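Local coordinates for protein alcohol dehydrogenase (Thermus thermophilus, PDB 2EIH) that probably acts as a zinc-containing, NAD-dependent alcohol dehydrogenase, an oxidoreductase of the medium-chain family that carries a zinc ion bound by four cysteines, at residues A133-I147 with L301-V313. Residues are numbered along the deposited sequence; the frame is centred on the assembly and turned at random.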
ATOM      1  N   ALA A 133      -7.048  15.608 -23.491  1.00 31.21           N
ATOM      2  CA  ALA A 133      -6.288  14.411 -23.830  1.00 29.43           C
ATOM      3  C   ALA A 133      -6.548  14.059 -25.286  1.00 29.54           C
ATOM      4  O   ALA A 133      -7.604  14.369 -25.827  1.00 29.34           O
ATOM      5  CB  ALA A 133      -6.689  13.257 -22.930  1.00 28.45           C
ATOM      6  N   PRO A 134      -5.581  13.405 -25.943  1.00 30.82           N
ATOM      7  CA  PRO A 134      -5.750  13.028 -27.350  1.00 28.93           C
ATOM      8  C   PRO A 134      -6.839  11.984 -27.493  1.00 28.18           C
ATOM      9  O   PRO A 134      -6.910  11.032 -26.708  1.00 26.67           O
ATOM     10  CB  PRO A 134      -4.377  12.479 -27.726  1.00 29.44           C
ATOM     11  CG  PRO A 134      -3.951  11.823 -26.448  1.00 31.97           C
ATOM     12  CD  PRO A 134      -4.315  12.872 -25.412  1.00 30.74           C
ATOM     13  N   LYS A 135      -7.707  12.191 -28.474  1.00 27.46           N
ATOM     14  CA  LYS A 135      -8.793  11.269 -28.731  1.00 25.95           C
ATOM     15  C   LYS A 135      -8.274  10.059 -29.474  1.00 27.93           C
ATOM     16  O   LYS A 135      -7.587  10.187 -30.493  1.00 29.41           O
ATOM     17  CB  LYS A 135      -9.880  11.923 -29.591  1.00 22.44           C
ATOM     18  CG  LYS A 135     -10.840  10.925 -30.230  1.00 21.27           C
ATOM     19  CD  LYS A 135     -11.593  11.546 -31.401  1.00 21.52           C
ATOM     20  CE  LYS A 135     -12.335  10.498 -32.230  1.00 16.44           C
ATOM     21  NZ  LYS A 135     -11.395   9.550 -32.880  1.00 21.63           N
ATOM     22  N   PRO A 136      -8.587   8.858 -28.971  1.00 28.44           N
ATOM     23  CA  PRO A 136      -8.136   7.634 -29.645  1.00 29.77           C
ATOM     24  C   PRO A 136      -8.656   7.658 -31.097  1.00 30.73           C
ATOM     25  O   PRO A 136      -9.815   7.995 -31.336  1.00 30.63           O
ATOM     26  CB  PRO A 136      -8.762   6.521 -28.794  1.00 27.49           C
ATOM     27  CG  PRO A 136      -9.967   7.194 -28.174  1.00 29.13           C
ATOM     28  CD  PRO A 136      -9.465   8.555 -27.827  1.00 26.57           C
ATOM     29  N   LYS A 137      -7.803   7.314 -32.056  1.00 30.90           N
ATOM     30  CA  LYS A 137      -8.208   7.339 -33.453  1.00 33.69           C
ATOM     31  C   LYS A 137      -9.095   6.189 -33.898  1.00 32.77           C
ATOM     32  O   LYS A 137      -9.696   6.237 -34.970  1.00 32.86           O
ATOM     33  CB  LYS A 137      -6.981   7.422 -34.376  1.00 36.55           C
ATOM     34  CG  LYS A 137      -6.198   8.723 -34.249  1.00 42.07           C
ATOM     35  CD  LYS A 137      -5.093   8.831 -35.298  1.00 46.75           C
ATOM     36  CE  LYS A 137      -4.222  10.067 -35.068  1.00 49.14           C
ATOM     37  NZ  LYS A 137      -5.025  11.330 -35.065  1.00 49.96           N
ATOM     38  N   ASN A 138      -9.195   5.148 -33.091  1.00 32.54           N
ATOM     39  CA  ASN A 138     -10.034   4.021 -33.479  1.00 32.83           C
ATOM     40  C   ASN A 138     -11.498   4.232 -33.066  1.00 31.98           C
ATOM     41  O   ASN A 138     -12.332   3.351 -33.288  1.00 32.43           O
ATOM     42  CB  ASN A 138      -9.507   2.716 -32.857  1.00 34.92           C
ATOM     43  CG  ASN A 138      -9.546   2.734 -31.327  1.00 38.34           C
ATOM     44  OD1 ASN A 138      -9.859   1.722 -30.683  1.00 37.78           O
ATOM     45  ND2 ASN A 138      -9.214   3.883 -30.740  1.00 38.90           N
ATOM     46  N   LEU A 139     -11.810   5.394 -32.482  1.00 28.74           N
ATOM     47  CA  LEU A 139     -13.176   5.688 -32.029  1.00 26.46           C
ATOM     48  C   LEU A 139     -13.895   6.822 -32.741  1.00 25.77           C
ATOM     49  O   LEU A 139     -13.260   7.722 -33.302  1.00 27.33           O
ATOM     50  CB  LEU A 139     -13.189   6.018 -30.538  1.00 26.03           C
ATOM     51  CG  LEU A 139     -12.811   4.963 -29.498  1.00 26.19           C
ATOM     52  CD1 LEU A 139     -13.097   5.559 -28.137  1.00 27.27           C
ATOM     53  CD2 LEU A 139     -13.604   3.679 -29.705  1.00 25.48           C
ATOM     54  N   SER A 140     -15.226   6.783 -32.712  1.00 22.15           N
ATOM     55  CA  SER A 140     -16.022   7.853 -33.317  1.00 20.21           C
ATOM     56  C   SER A 140     -16.100   8.917 -32.248  1.00 19.16           C
ATOM     57  O   SER A 140     -15.917   8.631 -31.068  1.00 21.74           O
ATOM     58  CB  SER A 140     -17.438   7.395 -33.613  1.00 18.79           C
ATOM     59  OG  SER A 140     -18.178   7.378 -32.407  1.00 21.30           O
ATOM     60  N   PHE A 141     -16.388  10.142 -32.646  1.00 17.92           N
ATOM     61  CA  PHE A 141     -16.485  11.207 -31.660  1.00 18.70           C
ATOM     62  C   PHE A 141     -17.518  10.912 -30.530  1.00 18.11           C
ATOM     63  O   PHE A 141     -17.279  11.268 -29.372  1.00 17.23           O
ATOM     64  CB  PHE A 141     -16.781  12.528 -32.374  1.00 18.16           C
ATOM     65  CG  PHE A 141     -15.574  13.131 -33.047  1.00 20.15           C
ATOM     66  CD1 PHE A 141     -14.547  13.692 -32.292  1.00 17.48           C
ATOM     67  CD2 PHE A 141     -15.464  13.145 -34.435  1.00 21.37           C
ATOM     68  CE1 PHE A 141     -13.440  14.256 -32.916  1.00 20.73           C
ATOM     69  CE2 PHE A 141     -14.355  13.709 -35.062  1.00 19.40           C
ATOM     70  CZ  PHE A 141     -13.347  14.264 -34.307  1.00 19.20           C
ATOM     71  N   GLU A 142     -18.633  10.244 -30.841  1.00 15.60           N
ATOM     72  CA  GLU A 142     -19.637   9.948 -29.812  1.00 16.58           C
ATOM     73  C   GLU A 142     -19.127   8.897 -28.831  1.00 18.09           C
ATOM     74  O   GLU A 142     -19.490   8.908 -27.657  1.00 17.55           O
ATOM     75  CB  GLU A 142     -20.951   9.453 -30.429  1.00 18.07           C
ATOM     76  CG  GLU A 142     -21.652  10.464 -31.329  1.00 18.21           C
ATOM     77  CD  GLU A 142     -21.085  10.504 -32.740  1.00 20.66           C
ATOM     78  OE1 GLU A 142     -19.993   9.938 -32.967  1.00 19.04           O
ATOM     79  OE2 GLU A 142     -21.745  11.098 -33.621  1.00 18.38           O
ATOM     80  N   GLU A 143     -18.297   7.983 -29.321  1.00 18.90           N
ATOM     81  CA  GLU A 143     -17.729   6.935 -28.487  1.00 18.95           C
ATOM     82  C   GLU A 143     -16.689   7.574 -27.558  1.00 20.13           C
ATOM     83  O   GLU A 143     -16.641   7.294 -26.348  1.00 22.58           O
ATOM     84  CB  GLU A 143     -17.085   5.860 -29.379  1.00 18.42           C
ATOM     85  CG  GLU A 143     -18.066   4.949 -30.115  1.00 19.28           C
ATOM     86  CD  GLU A 143     -17.384   3.924 -31.028  1.00 20.43           C
ATOM     87  OE1 GLU A 143     -17.959   2.836 -31.230  1.00 15.12           O
ATOM     88  OE2 GLU A 143     -16.267   4.201 -31.509  1.00 22.39           O
ATOM     89  N   ALA A 144     -15.878   8.466 -28.124  1.00 19.98           N
ATOM     90  CA  ALA A 144     -14.851   9.168 -27.360  1.00 19.16           C
ATOM     91  C   ALA A 144     -15.494   9.986 -26.236  1.00 19.52           C
ATOM     92  O   ALA A 144     -15.111   9.853 -25.063  1.00 20.28           O
ATOM     93  CB  ALA A 144     -14.050  10.071 -28.282  1.00 15.86           C
ATOM     94  N   ALA A 145     -16.480  10.817 -26.580  1.00 17.81           N
ATOM     95  CA  ALA A 145     -17.150  11.633 -25.563  1.00 17.67           C
ATOM     96  C   ALA A 145     -17.752  10.809 -24.440  1.00 15.63           C
ATOM     97  O   ALA A 145     -17.894  11.279 -23.322  1.00 19.36           O
ATOM     98  CB  ALA A 145     -18.239  12.496 -26.200  1.00 13.88           C
ATOM     99  N   ALA A 146     -18.090   9.566 -24.724  1.00 14.97           N
ATOM    100  CA  ALA A 146     -18.700   8.730 -23.702  1.00 16.15           C
ATOM    101  C   ALA A 146     -17.737   8.175 -22.639  1.00 18.04           C
ATOM    102  O   ALA A 146     -18.173   7.759 -21.571  1.00 19.41           O
ATOM    103  CB  ALA A 146     -19.449   7.575 -24.367  1.00 13.99           C
ATOM    104  N   ILE A 147     -16.437   8.199 -22.912  1.00 21.67           N
ATOM    105  CA  ILE A 147     -15.457   7.630 -22.002  1.00 20.02           C
ATOM    106  C   ILE A 147     -15.093   8.268 -20.647  1.00 23.05           C
ATOM    107  O   ILE A 147     -15.411   7.698 -19.588  1.00 23.81           O
ATOM    108  CB  ILE A 147     -14.120   7.378 -22.741  1.00 20.69           C
ATOM    109  CG1 ILE A 147     -14.347   6.436 -23.900  1.00 18.87           C
ATOM    110  CG2 ILE A 147     -13.077   6.796 -21.766  1.00 15.70           C
ATOM    111  CD1 ILE A 147     -13.172   6.331 -24.842  1.00 21.43           C
ATOM    112  N   LEU A 301      -7.488   5.659 -21.765  1.00 21.49           N
ATOM    113  CA  LEU A 301      -7.488   5.882 -23.206  1.00 22.41           C
ATOM    114  C   LEU A 301      -6.530   4.933 -23.934  1.00 24.35           C
ATOM    115  O   LEU A 301      -6.785   4.510 -25.060  1.00 26.80           O
ATOM    116  CB  LEU A 301      -7.174   7.365 -23.498  1.00 20.31           C
ATOM    117  CG  LEU A 301      -8.230   8.391 -23.000  1.00 21.81           C
ATOM    118  CD1 LEU A 301      -7.722   9.824 -23.108  1.00 20.54           C
ATOM    119  CD2 LEU A 301      -9.498   8.233 -23.816  1.00 17.73           C
ATOM    120  N   ARG A 302      -5.436   4.583 -23.276  1.00 26.61           N
ATOM    121  CA  ARG A 302      -4.457   3.647 -23.835  1.00 27.40           C
ATOM    122  C   ARG A 302      -5.136   2.280 -24.019  1.00 26.58           C
ATOM    123  O   ARG A 302      -5.062   1.694 -25.083  1.00 26.67           O
ATOM    124  CB  ARG A 302      -3.253   3.526 -22.881  1.00 29.13           C
ATOM    125  CG  ARG A 302      -1.884   3.616 -23.552  1.00 32.60           C
ATOM    126  CD  ARG A 302      -0.920   4.472 -22.733  1.00 32.02           C
ATOM    127  NE  ARG A 302      -0.857   4.054 -21.330  1.00 34.09           N
ATOM    128  CZ  ARG A 302      -0.672   4.902 -20.320  1.00 36.40           C
ATOM    129  NH1 ARG A 302      -0.538   6.198 -20.566  1.00 36.75           N
ATOM    130  NH2 ARG A 302      -0.603   4.469 -19.065  1.00 37.65           N
ATOM    131  N   PHE A 303      -5.793   1.784 -22.972  1.00 27.40           N
ATOM    132  CA  PHE A 303      -6.505   0.505 -23.041  1.00 27.17           C
ATOM    133  C   PHE A 303      -7.629   0.575 -24.078  1.00 26.89           C
ATOM    134  O   PHE A 303      -7.952  -0.428 -24.725  1.00 26.22           O
ATOM    135  CB  PHE A 303      -7.099   0.114 -21.673  1.00 23.89           C
ATOM    136  CG  PHE A 303      -6.067  -0.276 -20.649  1.00 25.75           C
ATOM    137  CD1 PHE A 303      -5.916   0.462 -19.475  1.00 26.06           C
ATOM    138  CD2 PHE A 303      -5.206  -1.350 -20.882  1.00 25.82           C
ATOM    139  CE1 PHE A 303      -4.917   0.141 -18.550  1.00 24.18           C
ATOM    140  CE2 PHE A 303      -4.200  -1.678 -19.959  1.00 24.29           C
ATOM    141  CZ  PHE A 303      -4.056  -0.935 -18.800  1.00 24.30           C
ATOM    142  N   VAL A 304      -8.233   1.752 -24.232  1.00 27.51           N
ATOM    143  CA  VAL A 304      -9.308   1.917 -25.207  1.00 28.93           C
ATOM    144  C   VAL A 304      -8.774   1.796 -26.632  1.00 30.83           C
ATOM    145  O   VAL A 304      -9.426   1.204 -27.478  1.00 32.77           O
ATOM    146  CB  VAL A 304     -10.048   3.273 -25.048  1.00 27.69           C
ATOM    147  CG1 VAL A 304     -11.068   3.447 -26.172  1.00 24.92           C
ATOM    148  CG2 VAL A 304     -10.749   3.330 -23.709  1.00 23.11           C
ATOM    149  N   GLU A 305      -7.595   2.343 -26.903  1.00 32.99           N
ATOM    150  CA  GLU A 305      -7.039   2.220 -28.245  1.00 35.00           C
ATOM    151  C   GLU A 305      -6.652   0.782 -28.545  1.00 34.79           C
ATOM    152  O   GLU A 305      -6.659   0.368 -29.696  1.00 36.17           O
ATOM    153  CB  GLU A 305      -5.805   3.094 -28.429  1.00 36.42           C
ATOM    154  CG  GLU A 305      -6.088   4.566 -28.450  1.00 40.29           C
ATOM    155  CD  GLU A 305      -5.009   5.342 -29.168  1.00 41.35           C
ATOM    156  OE1 GLU A 305      -3.858   5.347 -28.685  1.00 41.85           O
ATOM    157  OE2 GLU A 305      -5.313   5.933 -30.229  1.00 43.80           O
ATOM    158  N   GLU A 306      -6.301   0.028 -27.512  1.00 34.39           N
ATOM    159  CA  GLU A 306      -5.911  -1.371 -27.674  1.00 34.82           C
ATOM    160  C   GLU A 306      -7.143  -2.237 -27.843  1.00 33.92           C
ATOM    161  O   GLU A 306      -7.056  -3.345 -28.365  1.00 33.92           O
ATOM    162  CB  GLU A 306      -5.165  -1.854 -26.444  1.00 35.14           C
ATOM    163  CG  GLU A 306      -3.787  -1.286 -26.270  1.00 40.93           C
ATOM    164  CD  GLU A 306      -3.237  -1.604 -24.895  1.00 45.52           C
ATOM    165  OE1 GLU A 306      -3.391  -2.769 -24.436  1.00 46.21           O
ATOM    166  OE2 GLU A 306      -2.633  -0.699 -24.269  1.00 46.50           O
ATOM    167  N   GLY A 307      -8.277  -1.724 -27.368  1.00 33.71           N
ATOM    168  CA  GLY A 307      -9.532  -2.436 -27.460  1.00 30.02           C
ATOM    169  C   GLY A 307      -9.807  -3.256 -26.222  1.00 30.62           C
ATOM    170  O   GLY A 307     -10.703  -4.096 -26.230  1.00 32.49           O
ATOM    171  N   LYS A 308      -9.049  -3.037 -25.155  1.00 29.20           N
ATOM    172  CA  LYS A 308      -9.267  -3.804 -23.932  1.00 27.85           C
ATOM    173  C   LYS A 308     -10.416  -3.201 -23.126  1.00 26.82           C
ATOM    174  O   LYS A 308     -10.982  -3.852 -22.250  1.00 25.96           O
ATOM    175  CB  LYS A 308      -7.990  -3.822 -23.100  1.00 32.29           C
ATOM    176  CG  LYS A 308      -6.867  -4.631 -23.740  1.00 37.31           C
ATOM    177  CD  LYS A 308      -5.583  -4.512 -22.929  1.00 41.47           C
ATOM    178  CE  LYS A 308      -4.495  -5.448 -23.426  1.00 42.29           C
ATOM    179  NZ  LYS A 308      -3.249  -5.288 -22.623  1.00 44.21           N
ATOM    180  N   LEU A 309     -10.750  -1.956 -23.445  1.00 23.18           N
ATOM    181  CA  LEU A 309     -11.831  -1.250 -22.786  1.00 23.71           C
ATOM    182  C   LEU A 309     -12.592  -0.500 -23.861  1.00 25.29           C
ATOM    183  O   LEU A 309     -11.980   0.088 -24.752  1.00 27.40           O
ATOM    184  CB  LEU A 309     -11.277  -0.239 -21.789  1.00 23.41           C
ATOM    185  CG  LEU A 309     -10.565  -0.727 -20.530  1.00 23.01           C
ATOM    186  CD1 LEU A 309     -10.072   0.481 -19.763  1.00 23.04           C
ATOM    187  CD2 LEU A 309     -11.515  -1.550 -19.672  1.00 21.59           C
ATOM    188  N   LYS A 310     -13.915  -0.507 -23.816  1.00 24.60           N
ATOM    189  CA  LYS A 310     -14.637   0.238 -24.843  1.00 26.62           C
ATOM    190  C   LYS A 310     -15.905   0.893 -24.338  1.00 25.80           C
ATOM    191  O   LYS A 310     -16.630   0.323 -23.523  1.00 25.83           O
ATOM    192  CB  LYS A 310     -14.951  -0.665 -26.029  1.00 28.54           C
ATOM    193  CG  LYS A 310     -15.807  -1.860 -25.718  1.00 31.15           C
ATOM    194  CD  LYS A 310     -15.954  -2.719 -26.948  1.00 34.55           C
ATOM    195  CE  LYS A 310     -17.022  -3.771 -26.760  1.00 36.82           C
ATOM    196  NZ  LYS A 310     -17.131  -4.646 -27.966  1.00 39.20           N
ATOM    197  N   PRO A 311     -16.189   2.110 -24.813  1.00 25.15           N
ATOM    198  CA  PRO A 311     -17.393   2.809 -24.375  1.00 24.69           C
ATOM    199  C   PRO A 311     -18.622   2.210 -25.029  1.00 23.94           C
ATOM    200  O   PRO A 311     -18.536   1.608 -26.094  1.00 25.18           O
ATOM    201  CB  PRO A 311     -17.146   4.227 -24.859  1.00 23.25           C
ATOM    202  CG  PRO A 311     -16.518   3.967 -26.199  1.00 22.10           C
ATOM    203  CD  PRO A 311     -15.468   2.912 -25.817  1.00 24.74           C
ATOM    204  N   VAL A 312     -19.767   2.386 -24.395  1.00 24.53           N
ATOM    205  CA  VAL A 312     -20.998   1.874 -24.948  1.00 23.39           C
ATOM    206  C   VAL A 312     -21.976   3.016 -25.169  1.00 23.94           C
ATOM    207  O   VAL A 312     -22.522   3.580 -24.225  1.00 23.52           O
ATOM    208  CB  VAL A 312     -21.589   0.810 -24.022  1.00 23.97           C
ATOM    209  CG1 VAL A 312     -22.971   0.404 -24.500  1.00 22.81           C
ATOM    210  CG2 VAL A 312     -20.661  -0.402 -23.995  1.00 22.83           C
ATOM    211  N   VAL A 313     -22.164   3.373 -26.434  1.00 24.34           N
ATOM    212  CA  VAL A 313     -23.078   4.447 -26.806  1.00 25.21           C
ATOM    213  C   VAL A 313     -24.487   3.878 -26.963  1.00 24.15           C
ATOM    214  O   VAL A 313     -24.752   3.117 -27.890  1.00 23.19           O
ATOM    215  CB  VAL A 313     -22.657   5.100 -28.144  1.00 25.99           C
ATOM    216  CG1 VAL A 313     -23.631   6.216 -28.502  1.00 26.39           C
ATOM    217  CG2 VAL A 313     -21.237   5.648 -28.031  1.00 25.41           C
TER
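The first torsions of V304 and I147 turn their methyls toward one another: CG1 of V304 stands anti to its own backbone N (chi1 175°), while CG1 of I147 lies opposite its carbonyl carbon (chi1 -59°) and carries CD1 outward. The two side chains approach tip to tip, I147 CD1 lying 3.8 Å from V304 CG1. L139 reaches the same methyl at about a right angle, with CD1 3.5 Å from V304 CG1, so this branch is gripped by two residues of 133-147. The two methyls of L301 divide between A133 and P136: CD1 packs on A133 CB at 3.6 Å and CD2 on P136 CD.

P311 forms the second apolar patch. One flank of its ring, at CB, lies 3.7 Å from I147 CG1, and its CG lies against E143 O (3.3 Å) and E143 CB. Beside it, V313 crosses E143 at about a right angle, CG2 against CG. The E143 chain, extended beyond CG, brings OE2 to S140 N at the start of the helix (3.0 Å, 167°); the N-H meets OE2 on its anti side, out of the carboxylate plane, while S140 OG accepts from E143 N, a capping box. With an alanine in place of E143, S140 N is likely to be left without its carboxylate acceptor, and V313 CG2 without the CG it packs on.

E305, also extended beyond CG, lies along P136, its CG 3.3 Å from P136 CB, and its carboxylate thereby arrives at K137 N, which gives OE2 a weak bond at 3.4 Å. The contact joins the loop and helix following strand 132-134 to the end of helix 297-306 and the chain leading to strand 313-318, where V312 pairs through its backbone with K337. Methyls and proline rings fill the buried middle, needing no polar partners, and the weak K137-E305 bond at the exposed margin probably adds little to that packing.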